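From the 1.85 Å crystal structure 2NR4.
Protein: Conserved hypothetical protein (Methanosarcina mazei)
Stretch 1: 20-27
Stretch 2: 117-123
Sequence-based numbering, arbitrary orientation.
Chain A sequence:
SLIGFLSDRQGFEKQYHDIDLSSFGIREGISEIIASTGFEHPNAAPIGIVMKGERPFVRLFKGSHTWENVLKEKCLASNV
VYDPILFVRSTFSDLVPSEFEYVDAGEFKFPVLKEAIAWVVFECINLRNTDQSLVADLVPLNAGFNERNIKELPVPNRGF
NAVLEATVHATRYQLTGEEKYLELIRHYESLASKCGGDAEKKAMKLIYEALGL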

# COMPACT_ATOMS: atom_id res chain seq x y z
N ASP A 20 -18.03 -0.63 -12.02
CA ASP A 20 -17.34 0.42 -11.19
C ASP A 20 -15.88 0.02 -11.05
O ASP A 20 -15.60 -0.94 -10.33
N LEU A 21 -14.96 0.72 -11.72
CA LEU A 21 -13.55 0.27 -11.77
C LEU A 21 -12.86 0.35 -10.42
O LEU A 21 -11.98 -0.46 -10.14
N SER A 22 -13.27 1.31 -9.57
CA SER A 22 -12.65 1.44 -8.23
C SER A 22 -12.90 0.22 -7.36
O SER A 22 -12.09 -0.10 -6.47
N SER A 23 -14.02 -0.47 -7.60
CA SER A 23 -14.30 -1.74 -6.95
C SER A 23 -13.31 -2.85 -7.30
O SER A 23 -13.20 -3.84 -6.55
N PHE A 24 -12.61 -2.69 -8.42
CA PHE A 24 -11.63 -3.70 -8.89
C PHE A 24 -10.20 -3.17 -8.81
O PHE A 24 -9.29 -3.72 -9.41
N GLY A 25 -10.01 -2.09 -8.04
CA GLY A 25 -8.67 -1.60 -7.73
C GLY A 25 -8.14 -0.61 -8.73
O GLY A 25 -6.98 -0.23 -8.62
N ILE A 26 -8.95 -0.14 -9.68
CA ILE A 26 -8.52 0.90 -10.63
C ILE A 26 -9.01 2.25 -10.13
O ILE A 26 -10.15 2.65 -10.40
N ARG A 27 -8.13 2.95 -9.41
CA ARG A 27 -8.48 4.14 -8.62
C ARG A 27 -7.82 5.36 -9.20
O ARG A 27 -6.93 5.27 -10.07
N ILE A 117 -6.40 -10.58 -6.71
CA ILE A 117 -7.49 -10.21 -5.83
C ILE A 117 -8.72 -9.83 -6.65
O ILE A 117 -9.83 -10.28 -6.38
N ALA A 118 -8.51 -8.97 -7.64
CA ALA A 118 -9.53 -8.52 -8.57
C ALA A 118 -8.88 -8.31 -9.94
O ALA A 118 -7.70 -7.85 -10.04
N TRP A 119 -9.62 -8.61 -11.01
CA TRP A 119 -9.09 -8.44 -12.39
C TRP A 119 -10.08 -7.69 -13.26
O TRP A 119 -11.31 -7.73 -13.00
N VAL A 120 -9.56 -6.96 -14.24
CA VAL A 120 -10.40 -6.32 -15.26
C VAL A 120 -9.75 -6.60 -16.59
O VAL A 120 -8.55 -6.31 -16.78
N VAL A 121 -10.50 -7.16 -17.53
CA VAL A 121 -10.02 -7.29 -18.89
C VAL A 121 -10.37 -6.01 -19.68
O VAL A 121 -11.54 -5.61 -19.76
N PHE A 122 -9.36 -5.40 -20.29
CA PHE A 122 -9.58 -4.18 -21.08
C PHE A 122 -9.23 -4.37 -22.55
O PHE A 122 -8.20 -4.98 -22.86
N GLU A 123 -10.03 -3.77 -23.44
CA GLU A 123 -9.62 -3.49 -24.80
C GLU A 123 -8.76 -2.21 -24.76
O GLU A 123 -9.15 -1.21 -24.17

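Which side chains carry the contact between the stretch at 20-27, a turn with a short 3-10 segment at 22-23, and the strand at 118-123? In the strand the choice follows the alternation of an extended chain: Ala-118, Val-120 and Phe-122 point their CA-to-CB bonds toward the first stretch, while Trp-119 points away. From the first stretch, Phe-24 and Ile-26 point toward the strand, and Leu-21 leaves its backbone sideways but brings its end nearer. All the contacts between one side chain and another are apolar, and together the two surfaces bury 282 Å².

How do the aliphatic groups fit together? Val-120, with chi1 t, lies at the centre, touching three residues of the first stretch. Its CG2 comes to 3.5 Å from CB of Phe-24, the closest contact between the stretches, and lies 4.4 Å from CG1 of Ile-26. CD2 of Leu-21 packs nearest CG1 of Val-120, at 4.1 Å, with CG2 of Val-120 only slightly farther, at 4.4 Å. Leu-21 adopts the m, t rotamer, which carries CD2 to the strand although the CA-to-CB bond does not aim there. Ile-26 is m at both chi angles.

What do the two phenylalanine rings contribute? Both have chi1 m, with chi2 near -85°, but they serve different neighbours. Phe-24 reaches Ala-118, whose CB sits at the edge of the ring, 4.1 Å from CD1 of Phe-24; here the backbones come nearest, with CA of Phe-24 and CA of Ala-118 5.3 Å apart. The same CD1 lies 4.0 Å from the backbone O of Trp-119, so the ring also covers a piece of the strand's main chain. Phe-122 extends the packing from the strand's side: its CZ lies 4.2 Å from CG1 of Ile-26, which approaches the ring edge, and its CE1 is 4.3 Å from CD2 of Leu-21.

Where are the polar links? No direct hydrogen bond crosses between the stretches. One water joins them instead, donating to O of Phe-24 at 2.8 Å and to O of Ala-118 at 3.0 Å; two carbonyl oxygens, both acceptors, cannot hydrogen-bond to each other, and the water donates a proton to each.

What holds the first stretch in shape for this packing? The carbonyl O of Leu-21 accepts hydrogen bonds from N of Phe-24 at 2.9 Å and N of Ile-26 at 3.1 Å, tying together the three residues whose side chains meet the strand. Between Phe-24 and Ile-26, Gly-25 has phi/psi of 89/8°, where a CB would be jammed against the carbonyl O of Phe-24, so the turn itself calls for glycine.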

# COMPACT_ATOMS: atom_id res chain seq x y z
CB ASP A 20 -17.99 0.49 -9.81
CG ASP A 20 -17.66 1.78 -9.07
OD1 ASP A 20 -16.71 2.50 -9.46
OD2 ASP A 20 -18.36 2.08 -8.07
CB LEU A 21 -12.72 1.04 -12.80
CG LEU A 21 -13.14 0.81 -14.26
CD1 LEU A 21 -12.30 1.66 -15.15
CD2 LEU A 21 -13.09 -0.68 -14.65
CB SER A 22 -13.17 2.70 -7.54
OG SER A 22 -14.50 2.50 -7.16
CB SER A 23 -15.71 -2.21 -7.35
OG SER A 23 -16.67 -1.41 -6.69
CB PHE A 24 -11.96 -4.13 -10.32
CG PHE A 24 -13.35 -4.75 -10.44
CD1 PHE A 24 -13.55 -6.08 -10.15
CD2 PHE A 24 -14.45 -3.94 -10.74
CE1 PHE A 24 -14.82 -6.64 -10.22
CE2 PHE A 24 -15.72 -4.48 -10.81
CZ PHE A 24 -15.90 -5.84 -10.55
CB ILE A 26 -8.99 0.63 -12.09
CG1 ILE A 26 -8.76 -0.84 -12.46
CG2 ILE A 26 -8.33 1.61 -13.10
CD1 ILE A 26 -7.34 -1.29 -12.30
CB ARG A 27 -7.96 4.02 -7.19
CG ARG A 27 -8.04 2.68 -6.54
CD ARG A 27 -9.30 2.52 -5.83
NE ARG A 27 -9.46 3.57 -4.82
CZ ARG A 27 -9.17 3.43 -3.53
NH1 ARG A 27 -8.70 2.28 -3.06
NH2 ARG A 27 -9.38 4.46 -2.69
CB ILE A 117 -7.05 -9.02 -4.92
CG1 ILE A 117 -5.74 -9.34 -4.15
CG2 ILE A 117 -8.20 -8.60 -4.03
CD1 ILE A 117 -5.87 -10.42 -3.15
CB ALA A 118 -10.15 -7.20 -8.06
CB TRP A 119 -8.68 -9.81 -13.01
CG TRP A 119 -9.79 -10.83 -13.00
CD1 TRP A 119 -9.98 -11.81 -12.06
CD2 TRP A 119 -10.88 -10.93 -13.92
NE1 TRP A 119 -11.14 -12.54 -12.37
CE2 TRP A 119 -11.70 -12.01 -13.50
CE3 TRP A 119 -11.24 -10.23 -15.09
CZ2 TRP A 119 -12.86 -12.40 -14.20
CZ3 TRP A 119 -12.39 -10.60 -15.77
CH2 TRP A 119 -13.20 -11.67 -15.31
CB VAL A 120 -10.52 -4.77 -15.06
CG1 VAL A 120 -11.48 -4.16 -16.13
CG2 VAL A 120 -10.99 -4.43 -13.62
CB VAL A 121 -10.60 -8.57 -19.61
CG1 VAL A 121 -9.99 -8.66 -21.01
CG2 VAL A 121 -10.29 -9.80 -18.80
CB PHE A 122 -8.67 -3.06 -20.62
CG PHE A 122 -8.89 -2.60 -19.19
CD1 PHE A 122 -9.87 -1.63 -18.89
CD2 PHE A 122 -8.03 -3.04 -18.17
CE1 PHE A 122 -10.01 -1.14 -17.57
CE2 PHE A 122 -8.19 -2.59 -16.87
CZ PHE A 122 -9.19 -1.62 -16.58
CB GLU A 123 -10.84 -3.24 -25.73
CG GLU A 123 -10.40 -2.77 -27.13
CD GLU A 123 -11.54 -2.76 -28.14
OE1 GLU A 123 -12.69 -3.10 -27.75
OE2 GLU A 123 -11.26 -2.42 -29.32
O HOH W 1 -7.91 -5.17 -11.40